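Local structure of cystathionine gamma-lyase (Saccharomyces cerevisiae, 1N8P) at residues 55-60 with 235-240; 142-147 with 153-158. The protein belongs to the Cys/Met metabolism family of pyridoxal-phosphate-dependent enzymes and carries bound pyridoxal-5'-phosphate in a four-chain assembly. All coordinates share one frame; numbering follows the deposited sequence.

Interaction 1 of 2, residues 55-60 with 235-240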
ATOM      1  N   PRO A  55       7.242  13.387  -6.820  1.00 38.49           N
ATOM      2  CA  PRO A  55       6.530  13.022  -8.052  1.00 38.70           C
ATOM      3  C   PRO A  55       5.024  12.737  -7.999  1.00 43.07           C
ATOM      4  O   PRO A  55       4.234  13.258  -8.814  1.00 38.31           O
ATOM      5  CB  PRO A  55       7.320  11.818  -8.565  1.00 37.42           C
ATOM      6  CG  PRO A  55       7.878  11.228  -7.312  1.00 37.88           C
ATOM      7  CD  PRO A  55       8.333  12.441  -6.551  1.00 36.83           C
ATOM      8  N   ASN A  56       4.623  11.890  -7.059  1.00 43.74           N
ATOM      9  CA  ASN A  56       3.210  11.525  -6.941  1.00 44.51           C
ATOM     10  C   ASN A  56       2.258  12.700  -6.685  1.00 40.94           C
ATOM     11  O   ASN A  56       1.178  12.757  -7.257  1.00 48.03           O
ATOM     12  CB  ASN A  56       3.042  10.455  -5.863  1.00 38.62           C
ATOM     13  CG  ASN A  56       3.641   9.115  -6.281  1.00 39.00           C
ATOM     14  OD1 ASN A  56       4.238   8.429  -5.467  1.00 43.28           O
ATOM     15  ND2 ASN A  56       3.471   8.738  -7.551  1.00 31.93           N
ATOM     16  N   ARG A  57       2.660  13.636  -5.837  1.00 43.24           N
ATOM     17  CA  ARG A  57       1.840  14.796  -5.541  1.00 37.70           C
ATOM     18  C   ARG A  57       1.824  15.653  -6.790  1.00 43.84           C
ATOM     19  O   ARG A  57       0.772  15.859  -7.404  1.00 47.16           O
ATOM     20  CB  ARG A  57       2.446  15.590  -4.394  1.00 37.76           C
ATOM     21  CG  ARG A  57       1.443  16.497  -3.715  1.00 46.18           C
ATOM     22  CD  ARG A  57       2.040  17.167  -2.499  1.00 46.07           C
ATOM     23  NE  ARG A  57       2.978  18.213  -2.872  1.00 50.96           N
ATOM     24  CZ  ARG A  57       4.179  18.377  -2.321  1.00 62.63           C
ATOM     25  NH1 ARG A  57       4.602  17.555  -1.363  1.00 64.68           N
ATOM     26  NH2 ARG A  57       4.961  19.372  -2.728  1.00 62.87           N
ATOM     27  N   GLU A  58       3.007  16.143  -7.162  1.00 46.21           N
ATOM     28  CA  GLU A  58       3.177  16.988  -8.340  1.00 42.84           C
ATOM     29  C   GLU A  58       2.390  16.468  -9.531  1.00 37.72           C
ATOM     30  O   GLU A  58       1.612  17.190 -10.140  1.00 39.26           O
ATOM     31  CB  GLU A  58       4.650  17.065  -8.711  1.00 51.99           C
ATOM     32  CG  GLU A  58       4.959  18.016  -9.842  1.00 62.19           C
ATOM     33  CD  GLU A  58       6.354  17.796 -10.395  1.00 68.94           C
ATOM     34  OE1 GLU A  58       6.550  16.781 -11.114  1.00 68.93           O
ATOM     35  OE2 GLU A  58       7.245  18.630 -10.101  1.00 70.00           O
ATOM     36  N   ASN A  59       2.576  15.206  -9.873  1.00 38.58           N
ATOM     37  CA  ASN A  59       1.845  14.685 -11.013  1.00 35.89           C
ATOM     38  C   ASN A  59       0.356  14.772 -10.812  1.00 29.75           C
ATOM     39  O   ASN A  59      -0.367  15.030 -11.758  1.00 41.56           O
ATOM     40  CB  ASN A  59       2.233  13.241 -11.305  1.00 46.04           C
ATOM     41  CG  ASN A  59       3.571  13.123 -11.993  1.00 48.10           C
ATOM     42  OD1 ASN A  59       3.999  14.033 -12.729  1.00 49.86           O
ATOM     43  ND2 ASN A  59       4.238  11.992 -11.780  1.00 42.42           N
ATOM     44  N   LEU A  60      -0.110  14.541  -9.587  1.00 25.99           N
ATOM     45  CA  LEU A  60      -1.537  14.617  -9.298  1.00 15.07           C
ATOM     46  C   LEU A  60      -1.948  16.023  -9.587  1.00 14.97           C
ATOM     47  O   LEU A  60      -2.820  16.274 -10.417  1.00 15.60           O
ATOM     48  CB  LEU A  60      -1.808  14.290  -7.827  1.00 23.94           C
ATOM     49  CG  LEU A  60      -3.111  14.784  -7.171  1.00 24.03           C
ATOM     50  CD1 LEU A  60      -4.299  14.179  -7.845  1.00  7.96           C
ATOM     51  CD2 LEU A  60      -3.105  14.452  -5.675  1.00 30.15           C
ATOM     52  N   GLY A 235       3.232  22.223   6.301  1.00 55.24           N
ATOM     53  CA  GLY A 235       3.313  20.782   6.117  1.00 51.39           C
ATOM     54  C   GLY A 235       2.030  19.960   6.013  1.00 51.17           C
ATOM     55  O   GLY A 235       2.075  18.734   6.070  1.00 50.48           O
ATOM     56  N   ALA A 236       0.878  20.606   5.872  1.00 48.04           N
ATOM     57  CA  ALA A 236      -0.375  19.872   5.749  1.00 34.86           C
ATOM     58  C   ALA A 236      -0.424  19.245   4.366  1.00 38.71           C
ATOM     59  O   ALA A 236      -1.346  19.494   3.585  1.00 38.98           O
ATOM     60  CB  ALA A 236      -1.526  20.804   5.924  1.00 28.90           C
ATOM     61  N   ILE A 237       0.572  18.422   4.065  1.00 40.73           N
ATOM     62  CA  ILE A 237       0.658  17.792   2.754  1.00 38.97           C
ATOM     63  C   ILE A 237       0.107  16.399   2.717  1.00 37.09           C
ATOM     64  O   ILE A 237       0.098  15.693   3.715  1.00 40.41           O
ATOM     65  CB  ILE A 237       2.096  17.756   2.270  1.00 44.78           C
ATOM     66  CG1 ILE A 237       3.006  17.394   3.451  1.00 43.30           C
ATOM     67  CG2 ILE A 237       2.460  19.116   1.634  1.00 46.05           C
ATOM     68  CD1 ILE A 237       4.464  17.214   3.089  1.00 50.91           C
ATOM     69  N   PRO A 238      -0.350  15.974   1.537  1.00 39.06           N
ATOM     70  CA  PRO A 238      -0.922  14.648   1.348  1.00 29.61           C
ATOM     71  C   PRO A 238       0.220  13.673   1.312  1.00 35.56           C
ATOM     72  O   PRO A 238       1.362  14.093   1.201  1.00 47.61           O
ATOM     73  CB  PRO A 238      -1.616  14.791   0.004  1.00 36.12           C
ATOM     74  CG  PRO A 238      -0.620  15.644  -0.778  1.00 31.08           C
ATOM     75  CD  PRO A 238      -0.193  16.681   0.244  1.00 38.11           C
ATOM     76  N   SER A 239      -0.055  12.379   1.387  1.00 33.17           N
ATOM     77  CA  SER A 239       1.030  11.425   1.353  1.00 27.43           C
ATOM     78  C   SER A 239       1.236  10.963  -0.076  1.00 31.41           C
ATOM     79  O   SER A 239       0.332  11.083  -0.911  1.00 39.58           O
ATOM     80  CB  SER A 239       0.721  10.239   2.246  1.00 31.25           C
ATOM     81  OG  SER A 239       0.545   9.068   1.466  1.00 48.96           O
ATOM     82  N   PRO A 240       2.436  10.449  -0.392  1.00 25.14           N
ATOM     83  CA  PRO A 240       2.684   9.992  -1.744  1.00 19.98           C
ATOM     84  C   PRO A 240       1.704   8.921  -2.145  1.00 26.60           C
ATOM     85  O   PRO A 240       1.252   8.888  -3.294  1.00 40.76           O
ATOM     86  CB  PRO A 240       4.104   9.468  -1.664  1.00 23.42           C
ATOM     87  CG  PRO A 240       4.740  10.343  -0.693  1.00 20.34           C
ATOM     88  CD  PRO A 240       3.687  10.461   0.384  1.00 23.92           C
TER

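Interaction 2 of 2, residues 142-147 with 153-158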
ATOM      1  N   VAL A 142     -14.315  35.772  -0.747  1.00 50.44           N
ATOM      2  CA  VAL A 142     -15.729  35.505  -1.027  1.00 51.06           C
ATOM      3  C   VAL A 142     -15.716  34.013  -1.349  1.00 44.94           C
ATOM      4  O   VAL A 142     -15.094  33.590  -2.338  1.00 38.07           O
ATOM      5  CB  VAL A 142     -16.269  36.284  -2.253  1.00 50.83           C
ATOM      6  CG1 VAL A 142     -17.727  35.971  -2.468  1.00 48.22           C
ATOM      7  CG2 VAL A 142     -16.133  37.747  -2.022  1.00 53.42           C
ATOM      8  N   TRP A 143     -16.376  33.227  -0.501  1.00 37.32           N
ATOM      9  CA  TRP A 143     -16.409  31.787  -0.682  1.00 40.71           C
ATOM     10  C   TRP A 143     -17.748  31.338  -1.224  1.00 42.21           C
ATOM     11  O   TRP A 143     -18.782  31.610  -0.632  1.00 46.60           O
ATOM     12  CB  TRP A 143     -16.116  31.103   0.648  1.00 42.22           C
ATOM     13  CG  TRP A 143     -15.759  29.637   0.557  1.00 48.19           C
ATOM     14  CD1 TRP A 143     -16.622  28.584   0.527  1.00 43.32           C
ATOM     15  CD2 TRP A 143     -14.439  29.075   0.547  1.00 45.76           C
ATOM     16  NE1 TRP A 143     -15.927  27.406   0.504  1.00 45.99           N
ATOM     17  CE2 TRP A 143     -14.584  27.678   0.517  1.00 46.21           C
ATOM     18  CE3 TRP A 143     -13.153  29.619   0.561  1.00 45.90           C
ATOM     19  CZ2 TRP A 143     -13.486  26.809   0.503  1.00 45.47           C
ATOM     20  CZ3 TRP A 143     -12.067  28.755   0.546  1.00 46.19           C
ATOM     21  CH2 TRP A 143     -12.243  27.367   0.517  1.00 44.73           C
ATOM     22  N   ILE A 144     -17.715  30.659  -2.364  1.00 42.79           N
ATOM     23  CA  ILE A 144     -18.918  30.155  -3.006  1.00 46.98           C
ATOM     24  C   ILE A 144     -18.900  28.636  -3.127  1.00 44.60           C
ATOM     25  O   ILE A 144     -17.969  28.060  -3.666  1.00 43.75           O
ATOM     26  CB  ILE A 144     -19.071  30.727  -4.410  1.00 50.38           C
ATOM     27  CG1 ILE A 144     -19.323  32.228  -4.341  1.00 45.77           C
ATOM     28  CG2 ILE A 144     -20.193  30.029  -5.128  1.00 44.98           C
ATOM     29  CD1 ILE A 144     -19.438  32.872  -5.731  1.00 46.82           C
ATOM     30  N   GLU A 145     -19.952  28.008  -2.625  1.00 42.57           N
ATOM     31  CA  GLU A 145     -20.094  26.570  -2.665  1.00 45.87           C
ATOM     32  C   GLU A 145     -21.167  26.368  -3.730  1.00 48.25           C
ATOM     33  O   GLU A 145     -22.309  26.099  -3.413  1.00 43.19           O
ATOM     34  CB  GLU A 145     -20.572  26.092  -1.300  1.00 42.81           C
ATOM     35  CG  GLU A 145     -20.462  24.621  -1.037  1.00 55.83           C
ATOM     36  CD  GLU A 145     -20.968  24.274   0.341  1.00 63.88           C
ATOM     37  OE1 GLU A 145     -22.190  24.407   0.560  1.00 68.68           O
ATOM     38  OE2 GLU A 145     -20.151  23.882   1.207  1.00 67.74           O
ATOM     39  N   THR A 146     -20.778  26.495  -4.998  1.00 56.15           N
ATOM     40  CA  THR A 146     -21.727  26.402  -6.103  1.00 58.03           C
ATOM     41  C   THR A 146     -22.936  25.555  -5.794  1.00 55.76           C
ATOM     42  O   THR A 146     -24.006  26.114  -5.552  1.00 70.00           O
ATOM     43  CB  THR A 146     -21.067  25.944  -7.424  1.00 66.22           C
ATOM     44  OG1 THR A 146     -20.031  24.984  -7.158  1.00 56.14           O
ATOM     45  CG2 THR A 146     -20.523  27.159  -8.173  1.00 57.49           C
ATOM     46  N   PRO A 147     -22.828  24.218  -5.820  1.00 39.99           N
ATOM     47  CA  PRO A 147     -24.143  23.664  -5.471  1.00 39.33           C
ATOM     48  C   PRO A 147     -24.138  23.479  -3.949  1.00 39.06           C
ATOM     49  O   PRO A 147     -23.343  22.728  -3.393  1.00 38.60           O
ATOM     50  CB  PRO A 147     -24.200  22.355  -6.257  1.00 39.48           C
ATOM     51  CG  PRO A 147     -23.179  22.559  -7.335  1.00 38.89           C
ATOM     52  CD  PRO A 147     -22.067  23.261  -6.612  1.00 26.28           C
ATOM     53  N   LYS A 153     -28.628  24.625  -4.259  1.00 46.13           N
ATOM     54  CA  LYS A 153     -28.830  25.944  -4.873  1.00 47.85           C
ATOM     55  C   LYS A 153     -27.640  26.375  -5.734  1.00 41.83           C
ATOM     56  O   LYS A 153     -26.534  26.474  -5.251  1.00 47.91           O
ATOM     57  CB  LYS A 153     -29.061  26.984  -3.765  1.00 50.47           C
ATOM     58  CG  LYS A 153     -29.281  28.407  -4.258  1.00 59.30           C
ATOM     59  CD  LYS A 153     -29.326  29.415  -3.125  1.00 60.32           C
ATOM     60  CE  LYS A 153     -30.461  29.103  -2.158  1.00 70.00           C
ATOM     61  NZ  LYS A 153     -30.231  27.841  -1.382  1.00 70.00           N
ATOM     62  N   VAL A 154     -27.867  26.651  -7.004  1.00 38.59           N
ATOM     63  CA  VAL A 154     -26.783  27.053  -7.880  1.00 37.86           C
ATOM     64  C   VAL A 154     -26.523  28.547  -7.793  1.00 39.15           C
ATOM     65  O   VAL A 154     -27.457  29.312  -7.660  1.00 51.57           O
ATOM     66  CB  VAL A 154     -27.122  26.701  -9.322  1.00 38.61           C
ATOM     67  CG1 VAL A 154     -26.063  27.219 -10.254  1.00 35.73           C
ATOM     68  CG2 VAL A 154     -27.245  25.199  -9.453  1.00 40.55           C
ATOM     69  N   THR A 155     -25.262  28.955  -7.878  1.00 30.35           N
ATOM     70  CA  THR A 155     -24.867  30.353  -7.818  1.00 35.13           C
ATOM     71  C   THR A 155     -24.095  30.743  -9.085  1.00 44.10           C
ATOM     72  O   THR A 155     -23.302  29.954  -9.633  1.00 36.22           O
ATOM     73  CB  THR A 155     -23.960  30.664  -6.584  1.00 36.94           C
ATOM     74  OG1 THR A 155     -24.697  30.486  -5.369  1.00 35.61           O
ATOM     75  CG2 THR A 155     -23.466  32.093  -6.632  1.00 32.21           C
ATOM     76  N   ASP A 156     -24.342  31.966  -9.561  1.00 48.97           N
ATOM     77  CA  ASP A 156     -23.670  32.466 -10.762  1.00 47.57           C
ATOM     78  C   ASP A 156     -22.277  33.037 -10.446  1.00 45.54           C
ATOM     79  O   ASP A 156     -22.113  34.190 -10.021  1.00 35.09           O
ATOM     80  CB  ASP A 156     -24.527  33.530 -11.455  1.00 48.98           C
ATOM     81  CG  ASP A 156     -24.118  33.755 -12.907  1.00 47.56           C
ATOM     82  OD1 ASP A 156     -22.913  33.930 -13.185  1.00 41.20           O
ATOM     83  OD2 ASP A 156     -25.010  33.758 -13.772  1.00 51.14           O
ATOM     84  N   ILE A 157     -21.273  32.205 -10.663  1.00 43.42           N
ATOM     85  CA  ILE A 157     -19.894  32.597 -10.415  1.00 47.31           C
ATOM     86  C   ILE A 157     -19.511  33.922 -11.097  1.00 47.17           C
ATOM     87  O   ILE A 157     -18.704  34.681 -10.569  1.00 48.12           O
ATOM     88  CB  ILE A 157     -18.946  31.466 -10.864  1.00 42.97           C
ATOM     89  CG1 ILE A 157     -19.311  30.202 -10.095  1.00 46.69           C
ATOM     90  CG2 ILE A 157     -17.496  31.838 -10.597  1.00 39.24           C
ATOM     91  CD1 ILE A 157     -18.583  28.964 -10.529  1.00 57.67           C
ATOM     92  N   GLN A 158     -20.104  34.199 -12.258  1.00 47.31           N
ATOM     93  CA  GLN A 158     -19.820  35.419 -13.005  1.00 44.00           C
ATOM     94  C   GLN A 158     -20.455  36.638 -12.343  1.00 51.09           C
ATOM     95  O   GLN A 158     -19.764  37.629 -12.069  1.00 49.68           O
ATOM     96  CB  GLN A 158     -20.334  35.295 -14.429  1.00 47.37           C
ATOM     97  CG  GLN A 158     -19.779  36.353 -15.315  1.00 34.03           C
ATOM     98  CD  GLN A 158     -18.303  36.361 -15.253  1.00 31.26           C
ATOM     99  OE1 GLN A 158     -17.638  35.639 -15.985  1.00 38.49           O
ATOM    100  NE2 GLN A 158     -17.764  37.161 -14.360  1.00 27.54           N
TER

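Interaction 1 of 2, residues 55-60 with 235-240
The charged chain of Arg57 meets the loop 235-240 mainly through carbon: its methylenes cross the ring of Pro238 at about a right angle, and its guanidinium has the CG2 methyl of Ile237 over one face. Arg57 CD lies 3.5 Å from Pro238 CG, and Arg57 CG is 3.7 Å from the same ring carbon. Arg57 starts out extended, CG lying anti to the backbone N, and bends only at chi3 (74°); the bend swings the guanidinium along the loop until NH1 stands 4.0 Å from Ile237 CG2. The polar end of Arg57 is engaged by the backbone, NH1 donating to Arg51 O.

One residue back on the helix, Asn56 crosses Pro240, the first residue of helix 240-250. Its CB sits 3.5 Å from Pro240 O, and its OD1 is 3.9 Å from Pro240 CB, a van der Waals approach. The carboxamide makes its hydrogen bonds to another loop, OD1 accepting from Ser30 N and ND2 donating to Pro28 O, which fixes the rotation of the group. The loop end is shaped by Ser239, the N-cap of helix 240-250, whose OG accepts from Asp242 N. Towards its other end the loop reaches a subunit interface, where Gly235 O is hydrogen-bonded to Ser78 OG of a second subunit. The arrangement is a helix start packed on a proline-rich interhelical linker, near a pyridoxal-5'-phosphate, about 7 Å from the side chain of Ile237, in an enzyme of fold type I.

Interaction 2 of 2, residues 142-147 with 153-158
Thr146 and Ile157 make the closest side-chain contact, the methyl CG2 of the threonine lying 3.5 Å from Ile157 CD1 and 3.8 Å from Ile157 CG1. Ile157 reaches it with an extended outer chain (chi2 173°), which carries CD1 towards the 142-147 segment although the side chain leaves the backbone in another direction. The second hydrophobic pair is Ile144 with Thr155: here the isoleucine offers its short branch, CG2, to Thr155 CB at 4.1 Å, and the two side chains meet at a slant. Beyond these pairs the meeting is of backbone with backbone. Thr146 O faces Val154 CA at 3.7 Å, and Pro147 CA approaches Lys153 O at the same distance.

The next shell holds both sides in place. Val160, one turn into helix 157-167, touches both Ile144 and Thr155, and the OG1 of Thr146 makes a weak hydrogen bond to the backbone O of Asp178, a residue of the pyridoxal-phosphate pocket. On the helix side, Asp156 is the N-cap: its OD1 accepts weakly from Gln158 N (3.0 Å, N-H...O angle 128°) and also from Lys159 N, while its OD2 forms a salt bridge with Lys297. Gln298 clasps the same turn with its amide, OE1 accepting from Ile157 N and NE2 donating to Thr155 O, and the Lys153 side chain leads away to a salt bridge with Asp101.

The touching parts run 135° apart, as the chain turns back after strand 139-144; Glu145, just past the strand, touches pyridoxal-5'-phosphate. This is the strand-to-helix connection of a beta-alpha-beta unit, formed by strand 139-144, helix 157-167 and strand 174-178.

After helix 8-14 the chain reaches helix 55-67; all seven strands of the large sheet, from 72-76 to 214-218, lie between its opening turn and the partner loop. Within that long excursion, interaction 2 closes a short loop of five residues, returning the chain from strand 139-144 to helix 157-167. Only after helix 221-234 does residue range 235-240 come back to helix 55-67 and close interaction 1, so the small loop lies wholly within the large one and the two do not cross. Their centres are 28 Å apart, on opposite sides of the chain's centre: interaction 2 joins a strand to the next helix of a beta-alpha-beta unit, whereas interaction 1 ties helix 55-67 to the linker between helices 221-234 and 240-250.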